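Side-chain contacts in mandelate racemase / muconate lactonizing enzyme family protein (Agrobacterium tumefaciens, PDB 4DXK), which is of unproven function but, as an enolase-superfamily protein of the mandelate racemase subgroup, probably acts as a metal-dependent racemase or lyase on an acid substrate: residues Tyr187-Met190 with Pro191-Lys194; Val215-His218 with Ser219-Leu223; Tyr236-Phe239 with Trp240-Asp243. One frame throughout, in Å; residues are numbered along the deposited sequence. Where two conformers were deposited one is given.

Interaction 1. Residues Tyr187-Met190 with Pro191-Lys194; sequences YISM and PDLK
Ser189 sits at the N-cap of helix 190-207 and holds the first turn through its side chain, which takes the backbone N-H of Asp192. From CB, which lies 3.8 Å from Pro191 CD, the hydroxyl swings between the backbone N and the carbonyl carbon (chi1 73°), and this torsion turns OG back over the start of the helix. There OG accepts from Asp192 N over 3.0 Å, at an N-H...O angle of 157°. The same oxygen lies against the Asp192 carboxylate, 3.3 Å from its CG, without a hydrogen bond between the two side chains. A water ties the backbone rather than the hydroxyl to the carboxylate: it accepts from Ser189 N and donates to Asp192 OD2 at 2.7 Å. Lys182 forms a salt bridge with that same OD2, so water and lysine together hold the carboxylate beside the cap. Behind the cap the helical bonds begin at once: Leu193 N donates to Ser189 O (2.9 Å), and Lys194 N to Met190 O. Ile188, just ahead of the cap, adds an apolar contact. Its extended branch carries CD1 to 3.7 Å from Leu193 CA and 4.0 Å from Leu193 CB, while CG1 passes beside Asp192 CB. Ile188 and Leu193 both press on helix 223-232, at Gln228 and at Ile229 or Ala232, and Ile188 also meets Trp221. Pro191 packs on Asp209 of a second subunit, and Tyr187 OH is hydrogen-bonded to Asp212 of that subunit, so the capped end of helix 190-207 stands between its neighbouring barrel helix and an intersubunit interface.

Interaction 2. Residues Val215-His218 with Ser219-Leu223; sequences VEFH and SMWQL. With NA (sodium ion), chain C; PO4 (phosphate ion), chain B.
Phe217 O draws two donors: the backbone N-H of Met220 bonds to it over 3.1 Å, and a water lies 2.9 Å away, placed to donate, though it has other acceptors to choose from. The first bond closes a type I' turn from Phe217 to Met220, with the donor above the carbonyl plane, 40° out of it. Trp221 NE1 donates weakly to the water, a tenuous link between indole and turn. Nearby, Trp221 CD1 comes 4.0 Å from Phe217 CD1; the two rings meet obliquely, their planes at 83°. Met220 CG rests 3.8 Å from His218 CB before the chain, modelled in two conformers, leads away. His218 points its ring toward the metal site, with Glu216 CG over the ring centre. His218 N donates to Glu216 OE1 on the anti side, out of the carboxylate plane; a metal-bound water also reaches OE1. Glu216 OE2 binds sodium at 2.2 Å, the chain being bent at chi2 (74°) to bring it there. A phosphate, probably from the crystallisation liquor, also binds the sodium; His218 NE2 gives its O4 a weak hydrogen bond, while ND1 is held by Asp177. Glu242 and Glu268 complete the carboxylate ligands. The turn follows the C-terminal end of strand 212-216, where the active site of this barrel family lies. Met220 and Trp221 rest on helix 177-183, Phe217 and Trp221 on Ile229 of helix 223-232, and Ser219 OG is hydrogen-bonded to Ile245 O.

Interaction 3. Residues Tyr236-Phe239 with Trp240-Asp243; sequences YQTF and WHED. With NA (sodium ion), chain C.
Phe239 and Trp240 are neighbours whose rings meet obliquely, with planes at 40°; Phe239 CD2 and CE2 both lie 3.7 Å from Trp240 CE3. The indole is placed by a first torsion of 78°, which sets CG between the backbone N and the carbonyl carbon, and it also meets Tyr118 edge-to-face. The third ring, the imidazole of His241, is met at its edge, near its plane, by Thr238 OG1, the two side chains crossing at about a right angle. That contact is a short hydrogen bond, 2.7 Å from OG1 to NE2, in which either atom could be the donor. At ND1 the same ring is held by Tyr256, so a polar partner at each nitrogen fixes its rotation. On the indole, NE1 donates to Glu242 OE1, two residues on, over 3.0 Å; the bond is bent (139°), with OE1 met on its anti side and lying out of the indole plane. Lys172 makes a salt bridge to the same oxygen. Together they steady the carboxylate, whose other oxygen, OE2, binds sodium at 2.3 Å from the end of an extended chain. A water on that sodium donates to Asp243 OD2. Trp240 N is buried with no polar partner in the model. Strand 240-242 runs between parallel strands 212-216 and 264-266: Phe239 and Trp240 pack on Met214, Trp240 also touches Val287 and Met289 of strand 287-290, and on the outer side Thr238 meets Phe200 of helix 190-207.

Overall arrangement
The three contacts follow one another along the barrel domain. Interactions 2 and 3 are joined directly, their centres about 11 Å apart: strands 212-216 and 240-242 are neighbours, with Val215 O 2.8 Å from Glu242 N and Ser219 N 2.8 Å from Asp243 O, both probable hydrogen bonds. Interactions 2 and 3 meet again at the sodium, giving it one carboxylate each and sharing two of its waters; Glu268 is the third carboxylate. Interaction 1 has no part in the metal site and stands farther out, its centre about 14 Å from that of interaction 2 and about 18 Å from that of interaction 3. It still touches interaction 2, where Ile188 CB lies 3.7 Å from Trp221 CH2.

Interaction 1. Residues Tyr187-Met190 with Pro191-Lys194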
loop_
_atom_site.group_PDB
_atom_site.type_symbol
_atom_site.label_atom_id
_atom_site.label_comp_id
_atom_site.label_asym_id
_atom_site.label_seq_id
_atom_site.Cartn_x
_atom_site.Cartn_y
_atom_site.Cartn_z
ATOM N N TYR A 187 -26.738 -16.843 0.178
ATOM C CA TYR A 187 -26.666 -17.835 1.250
ATOM C C TYR A 187 -26.714 -19.251 0.691
ATOM O O TYR A 187 -27.420 -19.517 -0.282
ATOM C CB TYR A 187 -27.850 -17.633 2.212
ATOM C CG TYR A 187 -28.015 -18.734 3.240
ATOM C CD1 TYR A 187 -27.176 -18.814 4.344
ATOM C CD2 TYR A 187 -29.013 -19.686 3.104
ATOM C CE1 TYR A 187 -27.312 -19.824 5.277
ATOM C CE2 TYR A 187 -29.161 -20.701 4.029
ATOM C CZ TYR A 187 -28.314 -20.765 5.119
ATOM O OH TYR A 187 -28.471 -21.771 6.043
ATOM N N ILE A 188 -25.966 -20.162 1.309
ATOM C CA ILE A 188 -26.117 -21.584 1.027
ATOM C C ILE A 188 -26.130 -22.338 2.349
ATOM O O ILE A 188 -25.257 -22.147 3.197
ATOM C CB ILE A 188 -25.030 -22.119 0.046
ATOM C CG1 ILE A 188 -25.354 -23.545 -0.396
ATOM C CG2 ILE A 188 -23.632 -22.030 0.643
ATOM C CD1 ILE A 188 -24.465 -24.040 -1.522
ATOM N N SER A 189 -27.153 -23.162 2.544
ATOM C CA SER A 189 -27.228 -23.960 3.757
ATOM C C SER A 189 -26.172 -25.041 3.665
ATOM O O SER A 189 -25.789 -25.452 2.568
ATOM C CB SER A 189 -28.606 -24.605 3.902
ATOM O OG SER A 189 -28.774 -25.669 2.977
ATOM N N MET A 190 -25.691 -25.505 4.811
ATOM C CA MET A 190 -24.705 -26.575 4.809
ATOM C C MET A 190 -25.224 -27.873 4.176
ATOM O O MET A 190 -24.479 -28.532 3.452
ATOM C CB MET A 190 -24.105 -26.795 6.199
ATOM C CG MET A 190 -23.179 -25.641 6.598
ATOM S SD MET A 190 -22.271 -25.889 8.133
ATOM C CE MET A 190 -23.598 -25.730 9.328
ATOM N N PRO A 191 -26.499 -28.238 4.416
ATOM C CA PRO A 191 -26.992 -29.418 3.688
ATOM C C PRO A 191 -27.006 -29.220 2.165
ATOM O O PRO A 191 -26.670 -30.159 1.443
ATOM C CB PRO A 191 -28.418 -29.589 4.220
ATOM C CG PRO A 191 -28.364 -29.022 5.598
ATOM C CD PRO A 191 -27.447 -27.830 5.475
ATOM N N ASP A 192 -27.365 -28.035 1.679
ATOM C CA ASP A 192 -27.345 -27.803 0.235
ATOM C C ASP A 192 -25.919 -27.779 -0.316
ATOM O O ASP A 192 -25.669 -28.209 -1.450
ATOM C CB ASP A 192 -28.071 -26.510 -0.118
ATOM C CG ASP A 192 -29.577 -26.642 -0.026
ATOM O OD1 ASP A 192 -30.080 -27.782 0.089
ATOM O OD2 ASP A 192 -30.259 -25.600 -0.077
ATOM N N LEU A 193 -24.983 -27.266 0.477
ATOM C CA LEU A 193 -23.575 -27.298 0.103
ATOM C C LEU A 193 -23.099 -28.754 0.001
ATOM O O LEU A 193 -22.478 -29.146 -0.994
ATOM C CB LEU A 193 -22.752 -26.486 1.109
ATOM C CG LEU A 193 -21.226 -26.520 1.026
ATOM C CD1 LEU A 193 -20.745 -26.276 -0.386
ATOM C CD2 LEU A 193 -20.633 -25.475 1.965
ATOM N N LYS A 194 -23.416 -29.565 1.006
ATOM C CA LYS A 194 -23.048 -30.982 0.983
ATOM C C LYS A 194 -23.610 -31.705 -0.245
ATOM O O LYS A 194 -22.919 -32.507 -0.871
ATOM C CB LYS A 194 -23.496 -31.665 2.276
ATOM C CG LYS A 194 -23.082 -33.118 2.404
ATOM C CD LYS A 194 -23.202 -33.595 3.844
ATOM C CE LYS A 194 -24.626 -33.470 4.364
ATOM N NZ LYS A 194 -25.365 -34.763 4.272
HETATM O O HOH W 1 -29.364 -23.153 0.687
#

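Interaction 2. Residues Val215-His218 with Ser219-Leu223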
loop_
_atom_site.group_PDB
_atom_site.type_symbol
_atom_site.label_atom_id
_atom_site.label_comp_id
_atom_site.label_asym_id
_atom_site.label_seq_id
_atom_site.Cartn_x
_atom_site.Cartn_y
_atom_site.Cartn_z
ATOM N N VAL A 215 -14.726 -25.784 -12.074
ATOM C CA VAL A 215 -16.003 -25.434 -11.479
ATOM C C VAL A 215 -16.450 -24.099 -12.026
ATOM O O VAL A 215 -15.719 -23.102 -11.958
ATOM C CB VAL A 215 -15.914 -25.350 -9.963
ATOM C CG1 VAL A 215 -17.312 -25.198 -9.382
ATOM C CG2 VAL A 215 -15.233 -26.590 -9.402
ATOM N N GLU A 216 -17.650 -24.100 -12.574
ATOM C CA GLU A 216 -18.295 -22.914 -13.092
ATOM C C GLU A 216 -19.318 -22.431 -12.070
ATOM O O GLU A 216 -20.103 -23.240 -11.572
ATOM C CB GLU A 216 -19.030 -23.309 -14.370
ATOM C CG GLU A 216 -20.015 -22.300 -14.828
ATOM C CD GLU A 216 -19.312 -21.132 -15.429
ATOM O OE1 GLU A 216 -19.063 -20.142 -14.708
ATOM O OE2 GLU A 216 -18.971 -21.238 -16.622
ATOM N N PHE A 217 -19.325 -21.133 -11.768
ATOM C CA PHE A 217 -20.308 -20.550 -10.850
ATOM C C PHE A 217 -21.249 -19.545 -11.501
ATOM O O PHE A 217 -22.188 -19.072 -10.862
ATOM C CB PHE A 217 -19.608 -19.872 -9.673
ATOM C CG PHE A 217 -18.864 -20.820 -8.781
ATOM C CD1 PHE A 217 -19.549 -21.598 -7.853
ATOM C CD2 PHE A 217 -17.480 -20.947 -8.867
ATOM C CE1 PHE A 217 -18.868 -22.460 -7.015
ATOM C CE2 PHE A 217 -16.797 -21.820 -8.031
ATOM C CZ PHE A 217 -17.494 -22.570 -7.099
ATOM N N HIS A 218 -20.965 -19.188 -12.749
ATOM C CA HIS A 218 -21.818 -18.278 -13.519
ATOM C C HIS A 218 -22.097 -16.948 -12.816
ATOM O O HIS A 218 -23.148 -16.346 -13.016
ATOM C CB HIS A 218 -23.134 -18.968 -13.885
ATOM C CG HIS A 218 -22.981 -20.038 -14.920
ATOM N ND1 HIS A 218 -23.496 -21.307 -14.761
ATOM C CD2 HIS A 218 -22.373 -20.025 -16.128
ATOM C CE1 HIS A 218 -23.223 -22.028 -15.836
ATOM N NE2 HIS A 218 -22.541 -21.273 -16.679
ATOM N N SER A 219 -21.147 -16.487 -12.005
ATOM C CA SER A 219 -21.255 -15.203 -11.299
ATOM C C SER A 219 -22.493 -15.083 -10.420
ATOM O O SER A 219 -22.992 -13.980 -10.202
ATOM C CB SER A 219 -21.189 -14.020 -12.272
ATOM O OG SER A 219 -19.866 -13.908 -12.775
ATOM N N MET A 220 -22.965 -16.208 -9.894
ATOM C CA MET A 220 -24.249 -16.216 -9.198
ATOM C C MET A 220 -24.191 -15.967 -7.691
ATOM O O MET A 220 -25.233 -15.832 -7.054
ATOM C CB MET A 220 -24.994 -17.517 -9.491
ATOM C CG MET A 220 -25.189 -17.756 -10.982
ATOM S SD MET A 220 -26.121 -19.244 -11.366
ATOM C CE MET A 220 -27.695 -18.834 -10.627
ATOM N N TRP A 221 -22.992 -15.880 -7.121
ATOM C CA TRP A 221 -22.837 -15.774 -5.668
ATOM C C TRP A 221 -22.304 -14.431 -5.205
ATOM O O TRP A 221 -21.487 -13.805 -5.886
ATOM C CB TRP A 221 -21.896 -16.877 -5.173
ATOM C CG TRP A 221 -22.478 -18.227 -5.375
ATOM C CD1 TRP A 221 -22.250 -19.078 -6.415
ATOM C CD2 TRP A 221 -23.434 -18.865 -4.533
ATOM N NE1 TRP A 221 -22.998 -20.229 -6.262
ATOM C CE2 TRP A 221 -23.741 -20.112 -5.114
ATOM C CE3 TRP A 221 -24.077 -18.496 -3.349
ATOM C CZ2 TRP A 221 -24.644 -21.000 -4.532
ATOM C CZ3 TRP A 221 -24.973 -19.373 -2.781
ATOM C CH2 TRP A 221 -25.253 -20.609 -3.374
ATOM N N GLN A 222 -22.760 -14.001 -4.029
ATOM C CA GLN A 222 -22.129 -12.911 -3.304
ATOM C C GLN A 222 -20.821 -13.394 -2.665
ATOM O O GLN A 222 -20.524 -14.590 -2.672
ATOM C CB GLN A 222 -23.089 -12.319 -2.266
ATOM C CG GLN A 222 -24.369 -11.769 -2.887
ATOM C CD GLN A 222 -24.083 -10.645 -3.850
ATOM O OE1 GLN A 222 -23.486 -9.637 -3.477
ATOM N NE2 GLN A 222 -24.484 -10.816 -5.102
ATOM N N LEU A 223 -20.035 -12.474 -2.117
ATOM C CA LEU A 223 -18.666 -12.794 -1.702
ATOM C C LEU A 223 -18.574 -13.820 -0.586
ATOM O O LEU A 223 -17.767 -14.753 -0.664
ATOM C CB LEU A 223 -17.906 -11.531 -1.308
ATOM C CG LEU A 223 -16.473 -11.775 -0.826
ATOM C CD1 LEU A 223 -15.601 -12.334 -1.937
ATOM C CD2 LEU A 223 -15.871 -10.491 -0.275
HETATM NA NA NA C . -18.370 -19.837 -18.157
HETATM P P PO4 B . -19.540 -22.214 -19.951
HETATM O O1 PO4 B . -18.336 -21.385 -19.533
HETATM O O2 PO4 B . -20.455 -21.394 -20.830
HETATM O O3 PO4 B . -19.156 -23.442 -20.730
HETATM O O4 PO4 B . -20.301 -22.644 -18.713
HETATM O O HOH W 2 -18.917 -18.277 -16.521
HETATM O O HOH W 3 -23.237 -20.970 -9.002
HETATM O O HOH W 4 -20.609 -19.684 -18.878
#

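Interaction 3. Residues Tyr236-Phe239 with Trp240-Asp243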
loop_
_atom_site.group_PDB
_atom_site.type_symbol
_atom_site.label_atom_id
_atom_site.label_comp_id
_atom_site.label_asym_id
_atom_site.label_seq_id
_atom_site.Cartn_x
_atom_site.Cartn_y
_atom_site.Cartn_z
ATOM N N TYR A 236 -11.344 -31.722 -2.985
ATOM C CA TYR A 236 -11.596 -32.320 -4.292
ATOM C C TYR A 236 -10.601 -31.933 -5.375
ATOM O O TYR A 236 -10.756 -32.328 -6.532
ATOM C CB TYR A 236 -13.036 -32.060 -4.727
ATOM C CG TYR A 236 -14.008 -32.516 -3.672
ATOM C CD1 TYR A 236 -14.307 -33.862 -3.517
ATOM C CD2 TYR A 236 -14.591 -31.608 -2.795
ATOM C CE1 TYR A 236 -15.178 -34.288 -2.532
ATOM C CE2 TYR A 236 -15.462 -32.025 -1.811
ATOM C CZ TYR A 236 -15.751 -33.366 -1.686
ATOM O OH TYR A 236 -16.620 -33.790 -0.706
ATOM N N GLN A 237 -9.578 -31.175 -4.994
ATOM C CA GLN A 237 -8.512 -30.795 -5.921
ATOM C C GLN A 237 -9.064 -30.186 -7.209
ATOM O O GLN A 237 -8.745 -30.637 -8.307
ATOM C CB GLN A 237 -7.626 -32.002 -6.260
ATOM C CG GLN A 237 -6.952 -32.641 -5.051
ATOM C CD GLN A 237 -7.808 -33.704 -4.381
ATOM O OE1 GLN A 237 -8.474 -34.502 -5.048
ATOM N NE2 GLN A 237 -7.790 -33.722 -3.053
ATOM N N THR A 238 -9.902 -29.165 -7.067
ATOM C CA THR A 238 -10.481 -28.507 -8.228
ATOM C C THR A 238 -9.417 -27.745 -9.025
ATOM O O THR A 238 -8.413 -27.297 -8.472
ATOM C CB THR A 238 -11.632 -27.591 -7.816
ATOM O OG1 THR A 238 -11.174 -26.687 -6.803
ATOM C CG2 THR A 238 -12.786 -28.419 -7.270
ATOM N N PHE A 239 -9.641 -27.619 -10.325
ATOM C CA PHE A 239 -8.640 -27.057 -11.224
ATOM C C PHE A 239 -8.739 -25.537 -11.326
ATOM O O PHE A 239 -7.727 -24.836 -11.300
ATOM C CB PHE A 239 -8.793 -27.688 -12.605
ATOM C CG PHE A 239 -7.695 -27.335 -13.563
ATOM C CD1 PHE A 239 -6.413 -27.835 -13.385
ATOM C CD2 PHE A 239 -7.945 -26.504 -14.647
ATOM C CE1 PHE A 239 -5.394 -27.521 -14.277
ATOM C CE2 PHE A 239 -6.936 -26.194 -15.548
ATOM C CZ PHE A 239 -5.657 -26.695 -15.357
ATOM N N TRP A 240 -9.962 -25.035 -11.462
ATOM C CA TRP A 240 -10.199 -23.595 -11.425
ATOM C C TRP A 240 -11.598 -23.306 -10.921
ATOM O O TRP A 240 -12.467 -24.182 -10.974
ATOM C CB TRP A 240 -9.888 -22.933 -12.774
ATOM C CG TRP A 240 -10.873 -23.022 -13.926
ATOM C CD1 TRP A 240 -12.241 -22.870 -13.902
ATOM C CD2 TRP A 240 -10.516 -23.181 -15.304
ATOM N NE1 TRP A 240 -12.746 -22.938 -15.188
ATOM C CE2 TRP A 240 -11.703 -23.118 -16.061
ATOM C CE3 TRP A 240 -9.303 -23.380 -15.969
ATOM C CZ2 TRP A 240 -11.709 -23.265 -17.455
ATOM C CZ3 TRP A 240 -9.310 -23.495 -17.348
ATOM C CH2 TRP A 240 -10.504 -23.443 -18.074
ATOM N N HIS A 241 -11.799 -22.093 -10.413
ATOM C CA HIS A 241 -13.099 -21.630 -9.941
ATOM C C HIS A 241 -13.481 -20.440 -10.790
ATOM O O HIS A 241 -12.903 -19.349 -10.658
ATOM C CB HIS A 241 -13.047 -21.250 -8.460
ATOM C CG HIS A 241 -12.871 -22.425 -7.549
ATOM N ND1 HIS A 241 -12.713 -22.294 -6.185
ATOM C CD2 HIS A 241 -12.828 -23.755 -7.803
ATOM C CE1 HIS A 241 -12.575 -23.491 -5.640
ATOM N NE2 HIS A 241 -12.635 -24.395 -6.602
ATOM N N GLU A 242 -14.433 -20.663 -11.688
ATOM C CA GLU A 242 -14.757 -19.700 -12.734
ATOM C C GLU A 242 -15.925 -18.815 -12.329
ATOM O O GLU A 242 -16.981 -19.306 -11.903
ATOM C CB GLU A 242 -15.083 -20.455 -14.021
ATOM C CG GLU A 242 -15.379 -19.572 -15.230
ATOM C CD GLU A 242 -15.528 -20.384 -16.503
ATOM O OE1 GLU A 242 -15.043 -21.533 -16.554
ATOM O OE2 GLU A 242 -16.158 -19.889 -17.465
ATOM N N ASP A 243 -15.730 -17.509 -12.473
ATOM C CA ASP A 243 -16.762 -16.517 -12.175
ATOM C C ASP A 243 -17.451 -16.784 -10.833
ATOM O O ASP A 243 -18.674 -16.896 -10.763
ATOM C CB ASP A 243 -17.754 -16.434 -13.338
ATOM C CG ASP A 243 -17.139 -15.813 -14.570
ATOM O OD1 ASP A 243 -16.232 -14.988 -14.400
ATOM O OD2 ASP A 243 -17.552 -16.142 -15.697
HETATM NA NA NA C . -18.370 -19.837 -18.157
HETATM O O HOH W 2 -18.917 -18.277 -16.521
HETATM O O HOH W 4 -20.609 -19.684 -18.878
#